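Local coordinates for cellulase (Bacillus sp. BG-CS10, PDB 5E09), which probably hydrolyses internal beta-1,4-glucosidic bonds of cellulose, joining a family 5 glycoside hydrolase barrel to carbohydrate-binding modules, including one of family 46, at residues A[49-54]-A[94-99]; A[90-95]-A[139-144]; A[298-301]-A[306-309]. All coordinates share one frame; numbering follows the deposited sequence.

Contact 1. Residues A[49-54]-A[94-99]; sequences TIADEG and EDLYVM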
loop_
_atom_site.group_PDB
_atom_site.type_symbol
_atom_site.label_atom_id
_atom_site.label_comp_id
_atom_site.label_asym_id
_atom_site.label_seq_id
_atom_site.Cartn_x
_atom_site.Cartn_y
_atom_site.Cartn_z
ATOM N N THR A 49 13.556 -12.397 10.751
ATOM C CA THR A 49 13.268 -11.008 11.082
ATOM C C THR A 49 11.766 -10.758 11.038
ATOM O O THR A 49 11.198 -10.156 11.951
ATOM C CB THR A 49 13.962 -10.033 10.122
ATOM O OG1 THR A 49 15.374 -10.286 10.105
ATOM C CG2 THR A 49 13.697 -8.596 10.552
ATOM N N ILE A 50 11.127 -11.229 9.970
ATOM C CA ILE A 50 9.681 -11.080 9.839
ATOM C C ILE A 50 8.946 -11.705 11.027
ATOM O O ILE A 50 7.976 -11.134 11.539
ATOM C CB ILE A 50 9.176 -11.702 8.522
ATOM C CG1 ILE A 50 9.680 -10.873 7.333
ATOM C CG2 ILE A 50 7.657 -11.804 8.509
ATOM C CD1 ILE A 50 9.360 -9.393 7.436
ATOM N N ALA A 51 9.414 -12.865 11.483
ATOM C CA ALA A 51 8.811 -13.474 12.669
ATOM C C ALA A 51 9.071 -12.634 13.924
ATOM O O ALA A 51 8.156 -12.382 14.709
ATOM C CB ALA A 51 9.324 -14.887 12.862
ATOM N N ASP A 52 10.315 -12.196 14.101
ATOM C CA ASP A 52 10.713 -11.398 15.267
ATOM C C ASP A 52 9.909 -10.108 15.397
ATOM O O ASP A 52 9.622 -9.661 16.507
ATOM C CB ASP A 52 12.206 -11.046 15.206
ATOM C CG ASP A 52 12.691 -10.302 16.439
ATOM O OD1 ASP A 52 11.876 -10.070 17.360
ATOM O OD2 ASP A 52 13.891 -9.943 16.481
ATOM N N GLU A 53 9.551 -9.512 14.263
ATOM C CA GLU A 53 8.847 -8.237 14.271
ATOM C C GLU A 53 7.386 -8.395 14.682
ATOM O O GLU A 53 6.653 -7.410 14.777
ATOM C CB GLU A 53 8.945 -7.569 12.900
ATOM C CG GLU A 53 10.363 -7.154 12.515
ATOM C CD GLU A 53 10.953 -6.112 13.459
ATOM O OE1 GLU A 53 10.265 -5.114 13.772
ATOM O OE2 GLU A 53 12.109 -6.300 13.895
ATOM N N GLY A 54 6.967 -9.634 14.924
ATOM C CA GLY A 54 5.633 -9.899 15.432
ATOM C C GLY A 54 4.652 -10.422 14.397
ATOM O O GLY A 54 3.490 -10.685 14.721
ATOM N N GLU A 94 9.913 -21.140 11.734
ATOM C CA GLU A 94 9.686 -19.975 12.585
ATOM C C GLU A 94 8.270 -19.957 13.144
ATOM O O GLU A 94 7.851 -18.965 13.746
ATOM C CB GLU A 94 9.949 -18.682 11.814
ATOM C CG GLU A 94 11.386 -18.511 11.365
ATOM C CD GLU A 94 12.339 -18.320 12.532
ATOM O OE1 GLU A 94 11.884 -17.880 13.611
ATOM O OE2 GLU A 94 13.544 -18.613 12.373
ATOM N N ASP A 95 7.546 -21.055 12.927
ATOM C CA ASP A 95 6.158 -21.220 13.370
ATOM C C ASP A 95 5.210 -20.231 12.678
ATOM O O ASP A 95 4.148 -19.898 13.203
ATOM C CB ASP A 95 6.055 -21.080 14.896
ATOM C CG ASP A 95 6.663 -22.261 15.634
ATOM O OD1 ASP A 95 6.905 -23.306 14.988
ATOM O OD2 ASP A 95 6.903 -22.142 16.857
ATOM N N LEU A 96 5.596 -19.769 11.494
ATOM C CA LEU A 96 4.727 -18.912 10.698
ATOM C C LEU A 96 3.710 -19.736 9.915
ATOM O O LEU A 96 3.979 -20.881 9.556
ATOM C CB LEU A 96 5.546 -18.059 9.724
ATOM C CG LEU A 96 6.538 -17.052 10.305
ATOM C CD1 LEU A 96 7.413 -16.475 9.192
ATOM C CD2 LEU A 96 5.789 -15.954 11.027
ATOM N N TYR A 97 2.540 -19.157 9.664
ATOM C CA TYR A 97 1.651 -19.691 8.639
ATOM C C TYR A 97 2.170 -19.197 7.296
ATOM O O TYR A 97 2.706 -18.091 7.213
ATOM C CB TYR A 97 0.210 -19.238 8.843
ATOM C CG TYR A 97 -0.476 -19.777 10.078
ATOM C CD1 TYR A 97 -0.324 -19.152 11.316
ATOM C CD2 TYR A 97 -1.317 -20.881 10.001
ATOM C CE1 TYR A 97 -0.974 -19.627 12.444
ATOM C CE2 TYR A 97 -1.969 -21.366 11.124
ATOM C CZ TYR A 97 -1.793 -20.736 12.343
ATOM O OH TYR A 97 -2.440 -21.217 13.459
ATOM N N VAL A 98 2.023 -20.014 6.254
ATOM C CA VAL A 98 2.490 -19.654 4.915
ATOM C C VAL A 98 1.372 -19.792 3.878
ATOM O O VAL A 98 0.619 -20.761 3.903
ATOM C CB VAL A 98 3.685 -20.530 4.487
ATOM C CG1 VAL A 98 4.173 -20.142 3.091
ATOM C CG2 VAL A 98 4.805 -20.413 5.501
HETATM N N MSE A 99 1.255 -18.808 2.988
HETATM C CA MSE A 99 0.330 -18.889 1.859
HETATM C C MSE A 99 1.129 -18.913 0.560
HETATM O O MSE A 99 1.970 -18.039 0.328
HETATM C CB MSE A 99 -0.663 -17.711 1.852
HETATM C CG MSE A 99 -1.623 -17.734 0.654
HETATM SE SE MSE A 99 -2.907 -16.256 0.547
HETATM C CE MSE A 99 -3.425 -16.196 2.438
#

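Contact 2. Residues A[90-95]-A[139-144]; sequences WALEED and SHKLMF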
loop_
_atom_site.group_PDB
_atom_site.type_symbol
_atom_site.label_atom_id
_atom_site.label_comp_id
_atom_site.label_asym_id
_atom_site.label_seq_id
_atom_site.Cartn_x
_atom_site.Cartn_y
_atom_site.Cartn_z
ATOM N N TRP A 90 11.757 -22.761 5.995
ATOM C CA TRP A 90 12.265 -21.770 6.940
ATOM C C TRP A 90 11.132 -21.080 7.685
ATOM O O TRP A 90 11.179 -20.919 8.909
ATOM C CB TRP A 90 13.104 -20.720 6.216
ATOM C CG TRP A 90 14.444 -21.200 5.772
ATOM C CD1 TRP A 90 15.106 -22.312 6.204
ATOM C CD2 TRP A 90 15.297 -20.574 4.809
ATOM N NE1 TRP A 90 16.321 -22.414 5.570
ATOM C CE2 TRP A 90 16.461 -21.359 4.706
ATOM C CE3 TRP A 90 15.190 -19.421 4.027
ATOM C CZ2 TRP A 90 17.507 -21.034 3.848
ATOM C CZ3 TRP A 90 16.229 -19.100 3.173
ATOM C CH2 TRP A 90 17.374 -19.904 3.091
ATOM N N ALA A 91 10.114 -20.675 6.932
ATOM C CA ALA A 91 8.982 -19.964 7.508
ATOM C C ALA A 91 8.157 -20.868 8.422
ATOM O O ALA A 91 7.672 -20.427 9.462
ATOM C CB ALA A 91 8.117 -19.373 6.405
ATOM N N LEU A 92 8.000 -22.132 8.041
ATOM C CA LEU A 92 7.306 -23.084 8.907
ATOM C C LEU A 92 8.095 -23.314 10.201
ATOM O O LEU A 92 7.508 -23.428 11.276
ATOM C CB LEU A 92 7.059 -24.407 8.173
ATOM C CG LEU A 92 6.007 -24.336 7.057
ATOM C CD1 LEU A 92 5.972 -25.616 6.235
ATOM C CD2 LEU A 92 4.627 -24.020 7.626
ATOM N N GLU A 93 9.424 -23.355 10.092
ATOM C CA GLU A 93 10.310 -23.492 11.250
ATOM C C GLU A 93 10.154 -22.347 12.245
ATOM O O GLU A 93 10.263 -22.550 13.452
ATOM C CB GLU A 93 11.769 -23.564 10.805
ATOM C CG GLU A 93 12.153 -24.830 10.064
ATOM C CD GLU A 93 13.543 -24.734 9.461
ATOM O OE1 GLU A 93 14.385 -24.005 10.032
ATOM O OE2 GLU A 93 13.791 -25.372 8.412
ATOM N N GLU A 94 9.913 -21.140 11.734
ATOM C CA GLU A 94 9.686 -19.975 12.585
ATOM C C GLU A 94 8.270 -19.957 13.144
ATOM O O GLU A 94 7.851 -18.965 13.746
ATOM C CB GLU A 94 9.949 -18.682 11.814
ATOM C CG GLU A 94 11.386 -18.511 11.365
ATOM C CD GLU A 94 12.339 -18.320 12.532
ATOM O OE1 GLU A 94 11.884 -17.880 13.611
ATOM O OE2 GLU A 94 13.544 -18.613 12.373
ATOM N N ASP A 95 7.546 -21.055 12.927
ATOM C CA ASP A 95 6.158 -21.220 13.370
ATOM C C ASP A 95 5.210 -20.231 12.678
ATOM O O ASP A 95 4.148 -19.898 13.203
ATOM C CB ASP A 95 6.055 -21.080 14.896
ATOM C CG ASP A 95 6.663 -22.261 15.634
ATOM O OD1 ASP A 95 6.905 -23.306 14.988
ATOM O OD2 ASP A 95 6.903 -22.142 16.857
ATOM N N SER A 139 3.092 -29.323 6.874
ATOM C CA SER A 139 2.132 -28.901 7.892
ATOM C C SER A 139 0.896 -28.200 7.324
ATOM O O SER A 139 0.933 -27.639 6.223
ATOM C CB SER A 139 2.827 -27.970 8.889
ATOM O OG SER A 139 1.905 -27.458 9.834
ATOM N N HIS A 140 -0.187 -28.220 8.095
ATOM C CA HIS A 140 -1.425 -27.562 7.698
ATOM C C HIS A 140 -1.301 -26.047 7.789
ATOM O O HIS A 140 -2.158 -25.315 7.295
ATOM C CB HIS A 140 -2.600 -28.047 8.554
ATOM C CG HIS A 140 -3.201 -29.333 8.079
ATOM N ND1 HIS A 140 -4.104 -30.058 8.830
ATOM C CD2 HIS A 140 -3.030 -30.027 6.928
ATOM C CE1 HIS A 140 -4.459 -31.141 8.164
ATOM N NE2 HIS A 140 -3.823 -31.148 7.005
ATOM N N LYS A 141 -0.227 -25.579 8.415
ATOM C CA LYS A 141 0.048 -24.151 8.498
ATOM C C LYS A 141 0.430 -23.595 7.122
ATOM O O LYS A 141 0.479 -22.381 6.920
ATOM C CB LYS A 141 1.150 -23.878 9.526
ATOM C CG LYS A 141 0.777 -24.282 10.959
ATOM C CD LYS A 141 1.106 -23.182 11.966
ATOM C CE LYS A 141 2.498 -23.343 12.574
ATOM N NZ LYS A 141 3.637 -23.128 11.619
ATOM N N LEU A 142 0.706 -24.490 6.179
ATOM C CA LEU A 142 0.888 -24.096 4.783
ATOM C C LEU A 142 -0.440 -24.232 4.035
ATOM O O LEU A 142 -1.088 -25.279 4.078
ATOM C CB LEU A 142 1.974 -24.937 4.113
ATOM C CG LEU A 142 2.101 -24.832 2.594
ATOM C CD1 LEU A 142 2.593 -23.449 2.186
ATOM C CD2 LEU A 142 3.032 -25.909 2.071
HETATM N N MSE A 143 -0.843 -23.158 3.367
HETATM C CA MSE A 143 -2.103 -23.109 2.640
HETATM C C MSE A 143 -1.859 -22.665 1.198
HETATM O O MSE A 143 -0.874 -21.978 0.902
HETATM C CB MSE A 143 -3.079 -22.157 3.334
HETATM C CG MSE A 143 -2.719 -20.676 3.167
HETATM SE SE MSE A 143 -3.534 -19.555 4.531
HETATM C CE MSE A 143 -2.202 -19.812 5.934
ATOM N N PHE A 144 -2.766 -23.056 0.307
ATOM C CA PHE A 144 -2.658 -22.736 -1.118
ATOM C C PHE A 144 -3.728 -21.742 -1.536
ATOM O O PHE A 144 -4.889 -21.908 -1.154
ATOM C CB PHE A 144 -2.806 -24.001 -1.970
ATOM C CG PHE A 144 -1.764 -25.049 -1.719
ATOM C CD1 PHE A 144 -0.511 -24.714 -1.224
ATOM C CD2 PHE A 144 -2.029 -26.382 -2.005
ATOM C CE1 PHE A 144 0.455 -25.694 -1.010
ATOM C CE2 PHE A 144 -1.070 -27.361 -1.792
ATOM C CZ PHE A 144 0.175 -27.014 -1.293
#

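Contact 3. Residues A[298-301]-A[306-309]; sequences HHLN and THML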
loop_
_atom_site.group_PDB
_atom_site.type_symbol
_atom_site.label_atom_id
_atom_site.label_comp_id
_atom_site.label_asym_id
_atom_site.label_seq_id
_atom_site.Cartn_x
_atom_site.Cartn_y
_atom_site.Cartn_z
ATOM N N HIS A 298 -7.834 -0.576 12.294
ATOM C CA HIS A 298 -8.908 -0.568 13.285
ATOM C C HIS A 298 -10.153 -1.267 12.744
ATOM O O HIS A 298 -10.715 -2.163 13.397
ATOM C CB HIS A 298 -9.272 0.854 13.708
ATOM C CG HIS A 298 -10.541 0.938 14.503
ATOM N ND1 HIS A 298 -10.791 0.132 15.591
ATOM C CD2 HIS A 298 -11.625 1.740 14.368
ATOM C CE1 HIS A 298 -11.976 0.429 16.094
ATOM N NE2 HIS A 298 -12.504 1.402 15.371
ATOM N N HIS A 299 -10.587 -0.879 11.548
ATOM C CA HIS A 299 -11.849 -1.433 11.054
ATOM C C HIS A 299 -11.728 -2.903 10.606
ATOM O O HIS A 299 -12.694 -3.686 10.730
ATOM C CB HIS A 299 -12.400 -0.545 9.945
ATOM C CG HIS A 299 -13.043 0.705 10.463
ATOM N ND1 HIS A 299 -14.288 0.708 11.055
ATOM C CD2 HIS A 299 -12.595 1.981 10.521
ATOM C CE1 HIS A 299 -14.589 1.935 11.440
ATOM N NE2 HIS A 299 -13.581 2.729 11.127
ATOM N N LEU A 300 -10.540 -3.289 10.144
ATOM C CA LEU A 300 -10.271 -4.697 9.844
ATOM C C LEU A 300 -10.378 -5.536 11.107
ATOM O O LEU A 300 -10.960 -6.627 11.098
ATOM C CB LEU A 300 -8.887 -4.888 9.218
ATOM C CG LEU A 300 -8.630 -4.251 7.850
ATOM C CD1 LEU A 300 -7.208 -4.534 7.381
ATOM C CD2 LEU A 300 -9.656 -4.721 6.822
ATOM N N ASN A 301 -9.797 -5.025 12.191
ATOM C CA ASN A 301 -9.874 -5.704 13.479
ATOM C C ASN A 301 -11.307 -5.817 13.975
ATOM O O ASN A 301 -11.725 -6.888 14.412
ATOM C CB ASN A 301 -9.012 -4.991 14.517
ATOM C CG ASN A 301 -7.532 -5.173 14.255
ATOM O OD1 ASN A 301 -7.117 -6.122 13.601
ATOM N ND2 ASN A 301 -6.723 -4.261 14.784
ATOM N N THR A 306 -8.240 -10.911 8.816
ATOM C CA THR A 306 -6.802 -11.113 8.888
ATOM C C THR A 306 -6.165 -10.409 7.694
ATOM O O THR A 306 -6.597 -10.601 6.562
ATOM C CB THR A 306 -6.442 -12.606 8.896
ATOM O OG1 THR A 306 -6.713 -13.152 10.195
ATOM C CG2 THR A 306 -4.976 -12.815 8.569
ATOM N N HIS A 307 -5.156 -9.577 7.942
ATOM C CA HIS A 307 -4.565 -8.772 6.876
ATOM C C HIS A 307 -3.084 -9.069 6.666
ATOM O O HIS A 307 -2.384 -9.496 7.588
ATOM C CB HIS A 307 -4.759 -7.286 7.175
ATOM C CG HIS A 307 -4.239 -6.872 8.515
ATOM N ND1 HIS A 307 -2.890 -6.782 8.792
ATOM C CD2 HIS A 307 -4.882 -6.543 9.658
ATOM C CE1 HIS A 307 -2.730 -6.408 10.050
ATOM N NE2 HIS A 307 -3.923 -6.258 10.599
HETATM N N MSE A 308 -2.614 -8.831 5.445
HETATM C CA MSE A 308 -1.237 -9.131 5.050
HETATM C C MSE A 308 -0.629 -8.009 4.201
HETATM O O MSE A 308 -1.032 -7.798 3.054
HETATM C CB MSE A 308 -1.182 -10.452 4.278
HETATM C CG MSE A 308 -1.939 -11.588 4.948
HETATM SE SE MSE A 308 -1.647 -13.280 4.068
HETATM C CE MSE A 308 0.064 -13.752 4.877
ATOM N N LEU A 309 0.348 -7.306 4.765
ATOM C CA LEU A 309 0.926 -6.117 4.146
ATOM C C LEU A 309 1.725 -6.444 2.889
ATOM O O LEU A 309 2.534 -7.371 2.882
ATOM C CB LEU A 309 1.822 -5.395 5.158
ATOM C CG LEU A 309 2.685 -4.224 4.682
ATOM C CD1 LEU A 309 1.832 -2.988 4.448
ATOM C CD2 LEU A 309 3.805 -3.946 5.680
HETATM O O HOH W 1 -4.652 -6.250 13.508
#

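Contact 1. Residues A[49-54]-A[94-99]
In the TIM barrel of this family 5 glycoside hydrolase, Ala51 meets Glu94 and Leu96 at the end where the parallel strands begin and the outer helices finish. Helix 44-52 stops here next to the end of helix 78-93, and the chain leaving the second helix turns inward to become strand 97-100. That turn is a Schellman motif, with Leu96 N bonded to Ala91 O and Asp95 at positive phi as its C-prime residue. It sets Glu94 and Leu96 about one methyl group. Ala51 CB lies 4.0 Å from Glu94 CB and 4.1 Å from Leu96 CD2. Alanine suits the spot because the backbones come close, with Ala51 CA and Glu94 CA 6.6 Å apart. Leucine suits the inner position, where its branched end packs against helix 44-52, touching Ala51 and also Ile47. Its CG stands anti to the carbonyl carbon (chi1 -63°), which carries CD2 across to the alanine. Glu94 has the same first torsion and then bends at chi2 (-67°), folding back over helix 44-52 until OE1 is 4.0 Å from Ala51 CB. The other oxygen, OE2, forms a salt bridge with Arg44 near the start of that helix. Helix 44-52 also ends in a Schellman motif, with Gly54 as its C-prime residue and Gly54 N bonded to Ala51 O at 3.0 Å. Gly54 has a phi of 104°, at which a beta carbon would press on the carbonyl oxygen of Glu53, so glycine fits. The contact itself is therefore apolar and small, held by van der Waals packing round the alanine methyl, while the salt bridge to Arg44 probably limits how far the glutamate can turn.

Contact 2. Residues A[90-95]-A[139-144]
Leu92 and Lys141 run past each other in opposite directions, the CD2 methyl of Leu92 lying 4.0 Å from Lys141 CB. The same methyl reaches the start of the strand, 4.5 Å from Leu142 CB, so one leucine branch serves both neighbours. Lys141 bends at chi2, chi3 and chi4, and this curled course brings its amine to the backbone of the turn that follows the helix, with NZ 3.5 Å from Asp95 C. There NZ donates to Leu96 O. The carboxylate of Asp95 is near but not in contact, its OD1 4.7 Å from Lys141 NZ. A lysine suits this place: its methylenes lie against apolar neighbours, CD packing on the ring of Tyr97, while its charge, close to the C-terminal end of helix 78-93, would probably be favoured by the helix dipole as well as by Asp95. An alanine here is likely to leave Leu96 O without its ammonium partner and to bare one flank of Tyr97. In the TIM barrel the contact ties the end of helix 78-93 to the loop that leads into strand 142-145, the strand beside 97-100. Lys141 is placed by that loop: Ser139 to Leu142 make a type I turn, closed by Leu142 N to Ser139 O at 3.2 Å. Within it Ser139 OG accepts from Lys141 N at 3.2 Å, nearly straight at 174°, an ST turn for which the short serine hydroxyl is well matched. Farther out, Arg188 NH1 donates to the carbonyl oxygens of both Ser139 and Leu142.

Contact 3. Residues A[298-301]-A[306-309]
The imidazole of His307 has Asn301 OD1 at its edge, near the ring plane, and Leu300 CD1 approaching obliquely, so a polar and an apolar side chain of one helix turn address the same ring. A second aromatic group, Phe272, meets it with the two planes at about 85°. These residues belong to the last beta-alpha-beta unit of the TIM barrel, in which strand 267-272 passes through helix 286-302 to strand 306-311. The contact joins the end of that helix to the beginning of the strand that follows it, in the layer between helices and barrel wall. Leu300 makes the apolar part: its CD1 is 3.7 Å from His307 CB and 3.8 Å from His307 CD2, touching the CB stem and the CD2 atom of the ring. Leucine suits a position facing the barrel, since it also reaches Leu269 on the preceding strand and Phe253 on helix 243-261. The histidine CG sits between the backbone N and the carbonyl carbon (chi1 55°), which turns the ring away from the run of the strand, bringing NE2 to the side of Asn301. Asparagine is apt there, because its short amide ends before the ring, with OD1 4.4 Å from His307 NE2, and leaves the remaining distance to a water. Histidine in turn brings a ring that can pack through its carbons and keep a nitrogen for the polar side. The backbone of His307 is held too, its N bonding to Gln18 OE1. Between the side chains, the water donates to Asn301 OD1 at a short 2.5 Å and hydrogen-bonds with His307 NE2 at 3.0 Å.

How the contacts relate
All three contacts lie near the ends of outer helices: contacts 2 and 3 set a helix against the start of a barrel strand or the loop before it, whereas contact 1 sets one helix end against the turn that follows another. Contact 3 is buried and joins consecutive elements of one beta-alpha-beta unit; contacts 1 and 2 are partly buried and share Glu94 and Asp95. Strands 97-100 and 142-145 link these two, Val98 bonding to Lys141 and Met143 through the backbone. Contact 1 rests on a methyl group and contact 2 on a leucine and a lysine, whereas contact 3 includes water. Contacts 1 and 3 touch through selenomethionines, Met99 CE lying 3.8 Å from Met308 SE.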